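Local coordinates for LanC-like protein GCR2 (PDB 3T33) that binds a zinc ion, belongs to the LanC-like protein family and may play a role in abscisic acid signalling in Arabidopsis, at residues 51-56 with 398-403; 88-93 with 394-399. All blocks are in the same frame, centred on the assembly; numbering follows the deposited sequence.

Contact 1. Residues 51-56 with 398-403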
loop_
_atom_site.group_PDB
_atom_site.type_symbol
_atom_site.label_atom_id
_atom_site.label_comp_id
_atom_site.label_asym_id
_atom_site.label_seq_id
_atom_site.Cartn_x
_atom_site.Cartn_y
_atom_site.Cartn_z
ATOM N N LYS A 51 -2.566 -2.467 22.354
ATOM C CA LYS A 51 -3.986 -2.340 22.163
ATOM C C LYS A 51 -4.387 -2.540 20.698
ATOM O O LYS A 51 -5.362 -3.237 20.429
ATOM C CB LYS A 51 -4.482 -0.976 22.622
ATOM C CG LYS A 51 -5.961 -0.936 22.715
ATOM C CD LYS A 51 -6.511 0.430 23.267
ATOM C CE LYS A 51 -6.245 0.646 24.744
ATOM N NZ LYS A 51 -6.864 -0.444 25.618
ATOM N N LEU A 52 -3.659 -1.923 19.753
ATOM C CA LEU A 52 -4.060 -2.044 18.337
ATOM C C LEU A 52 -3.861 -3.487 17.858
ATOM O O LEU A 52 -4.598 -4.004 17.002
ATOM C CB LEU A 52 -3.175 -1.153 17.447
ATOM C CG LEU A 52 -3.675 0.164 16.936
ATOM C CD1 LEU A 52 -4.465 0.871 17.986
ATOM C CD2 LEU A 52 -2.483 0.938 16.475
ATOM N N HIS A 53 -2.829 -4.103 18.384
ATOM C CA HIS A 53 -2.552 -5.477 18.104
ATOM C C HIS A 53 -3.729 -6.402 18.500
ATOM O O HIS A 53 -4.169 -7.205 17.683
ATOM C CB HIS A 53 -1.265 -5.876 18.757
ATOM C CG HIS A 53 -0.954 -7.319 18.584
ATOM N ND1 HIS A 53 -0.489 -7.840 17.391
ATOM C CD2 HIS A 53 -1.021 -8.353 19.452
ATOM C CE1 HIS A 53 -0.287 -9.141 17.535
ATOM N NE2 HIS A 53 -0.614 -9.478 18.770
ATOM N N ARG A 54 -4.296 -6.213 19.692
ATOM C CA ARG A 54 -5.420 -7.039 20.143
ATOM C C ARG A 54 -6.635 -6.830 19.284
ATOM O O ARG A 54 -7.317 -7.788 18.938
ATOM C CB ARG A 54 -5.752 -6.775 21.616
ATOM C CG ARG A 54 -4.611 -7.269 22.547
ATOM C CD ARG A 54 -4.659 -8.783 22.663
ATOM N NE ARG A 54 -3.370 -9.485 22.676
ATOM C CZ ARG A 54 -3.265 -10.818 22.518
ATOM N NH1 ARG A 54 -4.362 -11.576 22.366
ATOM N NH2 ARG A 54 -2.070 -11.404 22.525
ATOM N N TYR A 55 -6.895 -5.570 18.936
ATOM C CA TYR A 55 -7.964 -5.221 18.013
ATOM C C TYR A 55 -7.757 -5.876 16.645
ATOM O O TYR A 55 -8.679 -6.374 16.057
ATOM C CB TYR A 55 -8.011 -3.707 17.775
ATOM C CG TYR A 55 -9.336 -3.330 17.203
ATOM C CD1 TYR A 55 -10.488 -3.550 17.942
ATOM C CD2 TYR A 55 -9.463 -2.750 15.932
ATOM C CE1 TYR A 55 -11.737 -3.204 17.452
ATOM C CE2 TYR A 55 -10.722 -2.390 15.422
ATOM C CZ TYR A 55 -11.854 -2.635 16.194
ATOM O OH TYR A 55 -13.138 -2.334 15.772
ATOM N N ALA A 56 -6.534 -5.808 16.135
ATOM C CA ALA A 56 -6.260 -6.328 14.830
ATOM C C ALA A 56 -6.513 -7.842 14.846
ATOM O O ALA A 56 -7.065 -8.381 13.873
ATOM C CB ALA A 56 -4.841 -6.006 14.393
ATOM N N MET A 398 -2.997 -2.856 8.536
ATOM C CA MET A 398 -2.368 -1.605 8.920
ATOM C C MET A 398 -2.098 -1.659 10.442
ATOM O O MET A 398 -0.992 -1.308 10.921
ATOM C CB MET A 398 -3.283 -0.425 8.510
ATOM C CG MET A 398 -2.714 0.969 8.792
ATOM S SD MET A 398 -2.919 1.319 10.512
ATOM C CE MET A 398 -4.647 1.744 10.517
ATOM N N LEU A 399 -3.069 -2.178 11.179
ATOM C CA LEU A 399 -2.965 -2.238 12.639
ATOM C C LEU A 399 -1.766 -3.082 13.066
ATOM O O LEU A 399 -0.903 -2.638 13.910
ATOM C CB LEU A 399 -4.256 -2.757 13.270
ATOM C CG LEU A 399 -5.398 -1.854 13.758
ATOM C CD1 LEU A 399 -5.250 -0.396 13.346
ATOM C CD2 LEU A 399 -6.845 -2.481 13.496
ATOM N N LEU A 400 -1.667 -4.262 12.437
ATOM C CA LEU A 400 -0.527 -5.134 12.679
ATOM C C LEU A 400 0.791 -4.442 12.357
ATOM O O LEU A 400 1.811 -4.630 13.055
ATOM C CB LEU A 400 -0.675 -6.394 11.828
ATOM C CG LEU A 400 -1.823 -7.298 12.321
ATOM C CD1 LEU A 400 -2.083 -8.465 11.363
ATOM C CD2 LEU A 400 -1.569 -7.834 13.769
ATOM N N ASP A 401 0.799 -3.646 11.289
ATOM C CA ASP A 401 2.056 -3.014 10.825
ATOM C C ASP A 401 2.471 -1.846 11.820
ATOM O O ASP A 401 3.656 -1.436 11.883
ATOM C CB ASP A 401 1.844 -2.501 9.400
ATOM C CG ASP A 401 2.839 -3.012 8.410
ATOM O OD1 ASP A 401 3.854 -3.644 8.781
ATOM O OD2 ASP A 401 2.599 -2.751 7.198
ATOM N N MET A 402 1.497 -1.309 12.580
ATOM C CA MET A 402 1.820 -0.328 13.659
ATOM C C MET A 402 2.652 -0.929 14.802
ATOM O O MET A 402 3.325 -0.222 15.536
ATOM C CB MET A 402 0.587 0.326 14.246
ATOM C CG MET A 402 -0.294 1.100 13.275
ATOM S SD MET A 402 0.422 2.685 12.788
ATOM C CE MET A 402 0.115 3.604 14.297
ATOM N N ASN A 403 2.639 -2.236 14.942
ATOM C CA ASN A 403 3.446 -2.842 15.951
ATOM C C ASN A 403 4.921 -2.482 15.788
ATOM O O ASN A 403 5.625 -2.376 16.797
ATOM C CB ASN A 403 3.282 -4.350 15.931
ATOM C CG ASN A 403 3.508 -4.954 17.283
ATOM O OD1 ASN A 403 2.664 -4.810 18.185
ATOM N ND2 ASN A 403 4.689 -5.598 17.467
#
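Ala56 and Leu399 bring two nearly antiparallel helices together: the axes of 51-56 and 398-402 pass 8.3 Å apart with 149° between their directions, and the nearest CA pairs are Ala56 with Leu399 and His53 with Leu400. No hydrogen bond spans the gap; the contact is mainly apolar. Leu399 makes the largest share, its CB directed toward helix 51-56. That CB sits 3.5 Å from Ala56 CB, tighter than usual for two carbons, and the small methyl is what allows so close an approach. From there the two branches part. CD2 reaches the edge of the Tyr55 ring, near the ring plane, at 3.6 Å from CD2 of the tyrosine, while CD1 meets Leu52 CG at 4.0 Å, the two leucine side chains crossing at about a right angle. One branch of Leu52, CD2, lies 3.8 Å from Met402 CB. Leu400 CD2 also packs against Ala56 CB and approaches His53 ND1 at 3.8 Å; CG of Leu400, anti to the carbonyl carbon (chi1 -70°), is thereby set 3.9 Å from Ala56 CB. The pair belongs to the all-helical alpha/alpha toroid of LanC-like proteins, away from the zinc site. Around this buried seam, helix 353-375 adds Leu367 against Leu52 and Tyr55, helix 336-350 sets Leu344 on Met402, and helix 84-98 closes over Leu400 with Leu90, Lys93 and Ser94.

Contact 2. Residues 88-93 with 394-399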
loop_
_atom_site.group_PDB
_atom_site.type_symbol
_atom_site.label_atom_id
_atom_site.label_comp_id
_atom_site.label_asym_id
_atom_site.label_seq_id
_atom_site.Cartn_x
_atom_site.Cartn_y
_atom_site.Cartn_z
ATOM N N ALA A 88 -4.918 -14.501 2.819
ATOM C CA ALA A 88 -3.646 -15.129 3.010
ATOM C C ALA A 88 -2.561 -14.103 3.382
ATOM O O ALA A 88 -1.686 -14.352 4.229
ATOM C CB ALA A 88 -3.218 -15.899 1.700
ATOM N N TYR A 89 -2.575 -12.960 2.715
ATOM C CA TYR A 89 -1.545 -11.957 2.972
ATOM C C TYR A 89 -1.663 -11.372 4.360
ATOM O O TYR A 89 -0.685 -11.139 5.047
ATOM C CB TYR A 89 -1.567 -10.860 1.864
ATOM C CG TYR A 89 -0.243 -10.164 1.708
ATOM C CD1 TYR A 89 0.975 -10.817 1.912
ATOM C CD2 TYR A 89 -0.205 -8.801 1.450
ATOM C CE1 TYR A 89 2.201 -10.110 1.808
ATOM C CE2 TYR A 89 0.978 -8.116 1.345
ATOM C CZ TYR A 89 2.173 -8.751 1.500
ATOM O OH TYR A 89 3.304 -7.930 1.373
ATOM N N LEU A 90 -2.879 -11.160 4.783
ATOM C CA LEU A 90 -3.126 -10.667 6.144
ATOM C C LEU A 90 -2.582 -11.687 7.170
ATOM O O LEU A 90 -2.020 -11.309 8.223
ATOM C CB LEU A 90 -4.614 -10.392 6.328
ATOM C CG LEU A 90 -5.003 -10.132 7.820
ATOM C CD1 LEU A 90 -4.301 -8.880 8.393
ATOM C CD2 LEU A 90 -6.558 -10.034 7.960
ATOM N N LEU A 91 -2.748 -12.985 6.849
ATOM C CA LEU A 91 -2.291 -14.090 7.690
ATOM C C LEU A 91 -0.806 -14.164 7.702
ATOM O O LEU A 91 -0.177 -14.437 8.754
ATOM C CB LEU A 91 -2.911 -15.419 7.205
ATOM C CG LEU A 91 -4.330 -15.595 7.757
ATOM C CD1 LEU A 91 -5.027 -16.650 6.971
ATOM C CD2 LEU A 91 -4.246 -16.017 9.220
ATOM N N PHE A 92 -0.227 -13.958 6.521
ATOM C CA PHE A 92 1.230 -13.802 6.415
ATOM C C PHE A 92 1.793 -12.608 7.284
ATOM O O PHE A 92 2.768 -12.764 8.000
ATOM C CB PHE A 92 1.667 -13.667 4.942
ATOM C CG PHE A 92 3.156 -13.711 4.766
ATOM C CD1 PHE A 92 3.859 -14.878 5.002
ATOM C CD2 PHE A 92 3.864 -12.581 4.415
ATOM C CE1 PHE A 92 5.259 -14.919 4.904
ATOM C CE2 PHE A 92 5.278 -12.615 4.322
ATOM C CZ PHE A 92 5.958 -13.815 4.555
ATOM N N LYS A 93 1.193 -11.435 7.184
ATOM C CA LYS A 93 1.608 -10.284 7.968
ATOM C C LYS A 93 1.487 -10.599 9.478
ATOM O O LYS A 93 2.328 -10.204 10.306
ATOM C CB LYS A 93 0.673 -9.133 7.633
ATOM C CG LYS A 93 0.864 -7.946 8.511
ATOM C CD LYS A 93 1.758 -6.879 7.869
ATOM C CE LYS A 93 3.083 -6.905 8.396
ATOM N NZ LYS A 93 3.984 -6.048 7.554
ATOM N N GLY A 394 -7.803 -4.782 5.431
ATOM C CA GLY A 394 -6.680 -3.834 5.248
ATOM C C GLY A 394 -6.428 -2.984 6.506
ATOM O O GLY A 394 -5.263 -2.515 6.792
ATOM N N MET A 395 -7.495 -2.798 7.254
ATOM C CA MET A 395 -7.427 -2.134 8.600
ATOM C C MET A 395 -6.685 -3.028 9.523
ATOM O O MET A 395 -5.778 -2.570 10.191
ATOM C CB MET A 395 -8.816 -1.876 9.156
ATOM C CG MET A 395 -8.828 -1.028 10.427
ATOM S SD MET A 395 -10.498 -0.754 11.012
ATOM C CE MET A 395 -10.171 -0.141 12.671
ATOM N N ALA A 396 -7.015 -4.327 9.553
ATOM C CA ALA A 396 -6.175 -5.250 10.384
ATOM C C ALA A 396 -4.717 -5.251 9.950
ATOM O O ALA A 396 -3.820 -5.359 10.774
ATOM C CB ALA A 396 -6.699 -6.712 10.341
ATOM N N TYR A 397 -4.488 -5.148 8.642
ATOM C CA TYR A 397 -3.158 -5.231 8.115
ATOM C C TYR A 397 -2.360 -4.005 8.592
ATOM O O TYR A 397 -1.219 -4.097 9.019
ATOM C CB TYR A 397 -3.252 -5.278 6.569
ATOM C CG TYR A 397 -1.933 -5.587 5.928
ATOM C CD1 TYR A 397 -0.916 -4.606 5.821
ATOM C CD2 TYR A 397 -1.687 -6.858 5.413
ATOM C CE1 TYR A 397 0.336 -4.935 5.228
ATOM C CE2 TYR A 397 -0.451 -7.184 4.838
ATOM C CZ TYR A 397 0.563 -6.242 4.765
ATOM O OH TYR A 397 1.781 -6.620 4.172
ATOM N N MET A 398 -2.997 -2.856 8.536
ATOM C CA MET A 398 -2.368 -1.605 8.920
ATOM C C MET A 398 -2.098 -1.659 10.442
ATOM O O MET A 398 -0.992 -1.308 10.921
ATOM C CB MET A 398 -3.283 -0.425 8.510
ATOM C CG MET A 398 -2.714 0.969 8.792
ATOM S SD MET A 398 -2.919 1.319 10.512
ATOM C CE MET A 398 -4.647 1.744 10.517
ATOM N N LEU A 399 -3.069 -2.178 11.179
ATOM C CA LEU A 399 -2.965 -2.238 12.639
ATOM C C LEU A 399 -1.766 -3.082 13.066
ATOM O O LEU A 399 -0.903 -2.638 13.910
ATOM C CB LEU A 399 -4.256 -2.757 13.270
ATOM C CG LEU A 399 -5.398 -1.854 13.758
ATOM C CD1 LEU A 399 -5.250 -0.396 13.346
ATOM C CD2 LEU A 399 -6.845 -2.481 13.496
#
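Leu90 and Tyr397 are the nearest CA pair, 5.8 Å apart, where helices 88-93 and 394-399 run almost parallel, their axes 17° apart in direction and 9.8 Å apart at closest approach. At that spacing the gap is bridged by side chains, and the ring of Tyr397 does most of the work. CG, anti to the backbone N (chi1 -171°), starts the side chain toward helix 88-93, and the ring comes to lie between Tyr89 and Lys93, residues one turn apart on the facing helix. Lys93 crosses the tyrosine at about a right angle and lays its aliphatic chain over one face: CD stands 3.6 Å from the ring centroid in a CH-pi contact, displaced toward the rim and only 3.4 Å from CZ, while CB comes down near CE2. The lysine chain is bent at both chi2 and chi3, and NZ continues past the ring to a salt bridge with Asp401, one turn further along the helix of Tyr397. The charge is thus met within the buried interface. Tyr89 meets the same ring obliquely, the planes inclined at 36°, with Tyr89 CE2 3.3 Å from Tyr397 OH. Nearer the backbone of Tyr397, Leu90 CD1 packs on Ala396 CB at 3.8 Å and reaches Tyr397 N. This is a near-parallel helix pair within the LanC-like alpha/alpha toroid, apart from the zinc-binding residues. Beyond it, Tyr341 of helix 336-350 and the loop residues Leu388 and Pro411 also touch Tyr397. Ala88 and Leu91 pack helix 84-98 against helix 101-118, and Met395 and Met398 carry helix 392-402 onto helix 353-375.

From the N terminus, helix 45-69 supplies the first half of contact 1, and helix 84-98, the next in the chain, supplies that of contact 2. Some 300 to 340 residues later both loops close on one element, helix 392-402. Contact 2 ends on 394-399 and contact 1 on 398-403, so the shorter loop starts inside the longer one and the two nest except for the shared Met398 and Leu399. Helices 45-69 and 84-98 are thereby tied to the last helix, one running nearly antiparallel to it and the other nearly parallel. The contacts also join directly: the Asp401-Lys93 salt bridge is the polar tie, and Tyr55 CE2 on Met395 CE an apolar one.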